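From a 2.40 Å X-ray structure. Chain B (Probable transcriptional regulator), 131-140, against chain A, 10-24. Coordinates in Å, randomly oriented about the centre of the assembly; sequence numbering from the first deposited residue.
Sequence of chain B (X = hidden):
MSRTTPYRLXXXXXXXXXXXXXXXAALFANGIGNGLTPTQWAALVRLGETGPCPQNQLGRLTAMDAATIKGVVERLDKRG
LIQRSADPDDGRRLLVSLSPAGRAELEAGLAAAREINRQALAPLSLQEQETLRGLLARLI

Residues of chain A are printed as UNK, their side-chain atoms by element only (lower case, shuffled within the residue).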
# COMPACT_ATOMS: atom_id res chain seq x y z
N THR B 131 -18.36 -9.66 4.28
CA THR B 131 -17.54 -10.82 3.93
C THR B 131 -16.11 -10.37 3.67
O THR B 131 -15.17 -10.95 4.22
CB THR B 131 -18.09 -11.56 2.68
OG1 THR B 131 -19.45 -11.94 2.89
CG2 THR B 131 -17.25 -12.80 2.37
N LEU B 132 -15.94 -9.34 2.84
CA LEU B 132 -14.61 -8.85 2.50
C LEU B 132 -13.88 -8.26 3.71
O LEU B 132 -12.70 -8.54 3.92
CB LEU B 132 -14.66 -7.82 1.36
CG LEU B 132 -13.33 -7.13 1.08
CD1 LEU B 132 -12.42 -7.95 0.15
CD2 LEU B 132 -13.56 -5.75 0.54
N ARG B 133 -14.58 -7.47 4.51
CA ARG B 133 -13.98 -6.91 5.72
C ARG B 133 -13.46 -8.01 6.65
O ARG B 133 -12.39 -7.86 7.24
CB ARG B 133 -14.97 -5.99 6.45
CG ARG B 133 -14.32 -4.74 7.09
CD ARG B 133 -15.33 -3.89 7.88
NE ARG B 133 -16.60 -3.72 7.16
CZ ARG B 133 -16.93 -2.66 6.43
NH1 ARG B 133 -16.10 -1.62 6.31
NH2 ARG B 133 -18.11 -2.63 5.82
N GLY B 134 -14.22 -9.11 6.76
CA GLY B 134 -13.85 -10.27 7.58
C GLY B 134 -12.67 -11.05 7.04
O GLY B 134 -11.70 -11.30 7.75
N LEU B 135 -12.76 -11.45 5.78
CA LEU B 135 -11.65 -12.04 5.04
C LEU B 135 -10.34 -11.22 5.10
O LEU B 135 -9.27 -11.76 5.38
CB LEU B 135 -12.08 -12.32 3.59
CG LEU B 135 -12.62 -13.72 3.23
CD1 LEU B 135 -13.23 -14.50 4.41
CD2 LEU B 135 -13.59 -13.66 2.07
N LEU B 136 -10.44 -9.92 4.85
CA LEU B 136 -9.27 -9.04 4.86
C LEU B 136 -8.67 -8.85 6.26
O LEU B 136 -7.45 -8.82 6.42
CB LEU B 136 -9.60 -7.67 4.26
CG LEU B 136 -9.11 -7.25 2.87
CD1 LEU B 136 -9.30 -5.74 2.71
CD2 LEU B 136 -7.64 -7.62 2.60
N ALA B 137 -9.53 -8.73 7.27
CA ALA B 137 -9.10 -8.59 8.67
C ALA B 137 -8.05 -9.63 9.05
O ALA B 137 -7.17 -9.37 9.89
CB ALA B 137 -10.29 -8.70 9.61
N ARG B 138 -8.18 -10.80 8.43
CA ARG B 138 -7.36 -11.96 8.75
C ARG B 138 -6.05 -11.97 7.96
O ARG B 138 -5.19 -12.83 8.19
CB ARG B 138 -8.17 -13.23 8.49
CG ARG B 138 -9.31 -13.46 9.52
CD ARG B 138 -10.39 -14.39 8.99
NE ARG B 138 -9.87 -15.72 8.69
CZ ARG B 138 -10.51 -16.64 7.97
NH1 ARG B 138 -11.72 -16.39 7.48
NH2 ARG B 138 -9.93 -17.82 7.74
N LEU B 139 -5.91 -11.01 7.05
CA LEU B 139 -4.70 -10.83 6.25
C LEU B 139 -3.90 -9.62 6.71
O LEU B 139 -2.87 -9.29 6.13
CB LEU B 139 -5.05 -10.69 4.76
CG LEU B 139 -5.65 -11.91 4.05
CD1 LEU B 139 -5.41 -11.79 2.55
CD2 LEU B 139 -5.07 -13.22 4.58
N ILE B 140 -4.40 -8.98 7.75
CA ILE B 140 -3.74 -7.83 8.38
C ILE B 140 -2.43 -8.25 9.04
O ILE B 140 -1.49 -7.46 9.14
CB ILE B 140 -4.74 -7.14 9.37
CG1 ILE B 140 -5.32 -5.90 8.73
CG2 ILE B 140 -4.11 -6.81 10.72
CD1 ILE B 140 -5.74 -6.10 7.31
OXT ILE B 140 -2.28 -9.39 9.46
N UNK A 10 -10.24 0.96 12.94
CA UNK A 10 -10.01 -0.45 12.55
C UNK A 10 -11.09 -1.05 11.65
O UNK A 10 -10.93 -2.16 11.14
o UNK A 10 -7.60 -1.16 14.66
o UNK A 10 -9.18 0.09 15.57
c UNK A 10 -8.79 -0.76 14.75
c UNK A 10 -9.81 -1.33 13.78
N UNK A 11 -12.19 -0.33 11.49
CA UNK A 11 -13.23 -0.68 10.53
C UNK A 11 -13.01 -0.01 9.17
O UNK A 11 -13.61 -0.41 8.17
o UNK A 11 -15.55 -0.34 13.24
c UNK A 11 -14.95 -0.99 12.36
o UNK A 11 -14.61 -2.19 12.49
c UNK A 11 -14.60 -0.27 11.07
N UNK A 12 -12.16 1.00 9.14
CA UNK A 12 -11.93 1.73 7.90
C UNK A 12 -11.15 0.85 6.95
O UNK A 12 -10.08 0.37 7.30
o UNK A 12 -13.87 4.44 7.79
c UNK A 12 -11.92 3.97 9.13
n UNK A 12 -14.20 3.59 9.86
c UNK A 12 -13.42 4.02 8.87
c UNK A 12 -11.19 3.05 8.16
N UNK A 13 -11.70 0.63 5.77
CA UNK A 13 -11.09 -0.24 4.78
C UNK A 13 -9.73 0.24 4.28
O UNK A 13 -8.89 -0.56 3.89
c UNK A 13 -12.27 0.67 2.73
c UNK A 13 -11.78 -3.09 3.53
c UNK A 13 -11.59 -1.77 2.81
c UNK A 13 -12.06 -0.55 3.61
N UNK A 14 -9.48 1.54 4.34
CA UNK A 14 -8.15 2.07 4.00
C UNK A 14 -7.04 1.62 4.94
O UNK A 14 -5.98 1.22 4.50
N UNK A 15 -7.31 1.69 6.24
CA UNK A 15 -6.38 1.23 7.28
C UNK A 15 -6.10 -0.27 7.11
O UNK A 15 -4.95 -0.71 7.16
c UNK A 15 -5.88 0.28 12.07
c UNK A 15 -6.68 0.60 10.97
c UNK A 15 -6.13 1.18 9.83
c UNK A 15 -4.52 0.56 12.04
c UNK A 15 -4.76 1.47 9.83
c UNK A 15 -7.01 1.52 8.66
c UNK A 15 -3.96 1.15 10.91
N UNK A 16 -7.16 -1.04 6.88
CA UNK A 16 -7.08 -2.48 6.66
C UNK A 16 -6.25 -2.80 5.41
O UNK A 16 -5.35 -3.61 5.47
c UNK A 16 -8.51 -3.09 6.54
c UNK A 16 -10.74 -3.38 7.83
c UNK A 16 -8.45 -4.59 6.21
c UNK A 16 -9.31 -2.83 7.84
N UNK A 17 -6.55 -2.13 4.30
CA UNK A 17 -5.76 -2.30 3.06
C UNK A 17 -4.29 -2.02 3.26
O UNK A 17 -3.47 -2.77 2.78
c UNK A 17 -7.42 -3.25 0.65
c UNK A 17 -7.61 -1.88 1.29
c UNK A 17 -6.30 -1.43 1.92
c UNK A 17 -8.08 -0.82 0.29
N UNK A 18 -3.97 -0.95 3.98
CA UNK A 18 -2.57 -0.59 4.26
C UNK A 18 -1.86 -1.68 5.05
O UNK A 18 -0.73 -2.05 4.74
c UNK A 18 -1.06 1.09 5.41
c UNK A 18 -0.83 2.56 5.70
c UNK A 18 -1.16 2.83 8.17
n UNK A 18 -1.49 3.10 6.91
n UNK A 18 -1.83 3.42 9.17
c UNK A 18 -2.49 0.75 4.99
n UNK A 18 -0.19 1.97 8.46
N UNK A 19 -2.53 -2.19 6.08
CA UNK A 19 -1.95 -3.25 6.92
C UNK A 19 -1.69 -4.55 6.18
O UNK A 19 -0.63 -5.15 6.36
c UNK A 19 -3.90 -2.66 10.16
o UNK A 19 -5.08 -2.39 9.96
c UNK A 19 -2.87 -2.41 9.12
c UNK A 19 -2.86 -3.52 8.11
n UNK A 19 -3.47 -3.21 11.25
N UNK A 20 -2.67 -4.99 5.38
CA UNK A 20 -2.51 -6.15 4.49
C UNK A 20 -1.34 -5.93 3.52
O UNK A 20 -0.54 -6.83 3.26
c UNK A 20 -3.80 -6.39 3.73
N UNK A 21 -1.25 -4.71 3.00
CA UNK A 21 -0.15 -4.30 2.15
C UNK A 21 1.20 -4.38 2.87
O UNK A 21 2.14 -4.95 2.33
o UNK A 21 0.78 -1.89 -0.22
n UNK A 21 -0.62 -3.56 -0.73
c UNK A 21 -0.40 -2.90 1.60
c UNK A 21 -0.03 -2.75 0.13
N UNK A 22 1.28 -3.83 4.08
CA UNK A 22 2.48 -3.91 4.93
C UNK A 22 2.91 -5.34 5.27
O UNK A 22 4.10 -5.64 5.25
n UNK A 22 1.86 0.37 7.24
c UNK A 22 2.31 -3.12 6.24
c UNK A 22 2.58 -1.62 6.11
c UNK A 22 2.31 -0.86 7.39
o UNK A 22 2.49 -1.37 8.52
N UNK A 23 1.95 -6.20 5.58
CA UNK A 23 2.25 -7.62 5.85
C UNK A 23 2.82 -8.29 4.60
O UNK A 23 3.81 -9.02 4.68
n UNK A 23 -0.32 -14.10 6.06
c UNK A 23 1.20 -9.91 6.34
c UNK A 23 -0.42 -12.77 6.03
n UNK A 23 0.14 -12.06 7.01
c UNK A 23 0.11 -10.60 7.13
n UNK A 23 -1.04 -12.18 5.01
c UNK A 23 1.00 -8.39 6.33
N UNK A 24 2.20 -8.02 3.46
CA UNK A 24 2.67 -8.59 2.21
C UNK A 24 4.10 -8.16 1.94
O UNK A 24 4.96 -8.98 1.62
c UNK A 24 3.14 -8.33 -1.09
c UNK A 24 3.18 -10.29 -2.45
c UNK A 24 2.29 -10.92 -1.61
c UNK A 24 1.74 -8.24 1.02
c UNK A 24 1.82 -10.26 -0.50
o UNK A 24 3.65 -10.97 -3.55
c UNK A 24 3.61 -8.99 -2.21
c UNK A 24 2.22 -8.94 -0.22
O HOH W 1 -1.48 -9.53 3.73

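Position 10 of chain A carries two carbons, the second bearing two oxygens, out of reach of chain B: Asp A10, a carboxylate suited to an exposed site. Position 11 has the same pattern, but its backbone matters more: NH1 of Arg B133 donates a weak hydrogen bond to its O at 3.3 Å. This is Asp A11, its charged end left exposed at the margin. Position 12 shows three carbons, the third with one oxygen and one nitrogen; its CA-to-CB bond points away from chain B. It is Gln A12, the N-cap residue, its polar amide clear of the apolar contact.

Position 13 opens the helix with four carbons, forked at the first, one arm two carbons long, lying against Leu B132 and Leu B136. It is Ile A13, whose CD1 is 3.7 Å from CD1 of Leu B136, a fit for a buried, apolar place. Position 14 has no side chain and touches nothing on chain B: Gly A14. Position 15, one carbon and a six-carbon ring, is Phe A15, apolar as its burial requires, but not touching the stretch.

Position 16 repeats the fork of four carbons, against Arg B133, Leu B136 and Ile B140. In Ile A16 both arms are used: CG2 lies 3.3 Å from CD1 of Ile B140, CD1 3.9 Å from CG of Arg B133. Position 17, four carbons forked at the second, reaches Leu B136: Leu A17, its CD2 3.7 Å from CD1 of Leu B136, apolar against apolar. Position 18, three carbons, a nitrogen and a carbon with two more nitrogens, has its CA-to-CB bond pointing away: Arg A18, its charge kept off the contact.

Position 19, three carbons ending in oxygen and nitrogen, packs on Ile B140. In Gln A19, CB lies 3.5 Å from CG1 of Ile B140. Position 20 has a single carbon, near Leu B136 and Ile B140. Small Ala A20 suits a close approach: its CA is 4.4 Å from CA of Ile B140 and 3.6 Å from O of Leu B139 in a CA-H...O contact.

Position 21, two carbons ending in oxygen and nitrogen, touches nothing on chain B: Asn A21, polar and partly exposed. Position 22, one carbon longer, is Gln A22, polar and exposed. Position 23, three carbons, a nitrogen and a carbon with two nitrogens, meets Leu B139 and Ile B140: Arg A23, whose aliphatic CD lies 3.4 Å from O of Leu B139. Position 24, one carbon, then a six-carbon ring bearing one oxygen, is Tyr A24, its large ring buried without contact here.

Centrally, Leu B136 is a knob among Ile A13, Ile A16, Leu A17 and Ala A20, between helices inclined at 33°; Arg B133 adds its weak bond, and Ile B140 lies on Ile A16, Gln A19 and Ala A20. A water joins O of Leu B139 (2.8 Å), O of Ala A20 (2.9 Å) and NH1 of Arg A23 (3.0 Å), satisfying polar atoms beside the apolar core.

Chain A (10-24) DDQIGFILRQANQRY
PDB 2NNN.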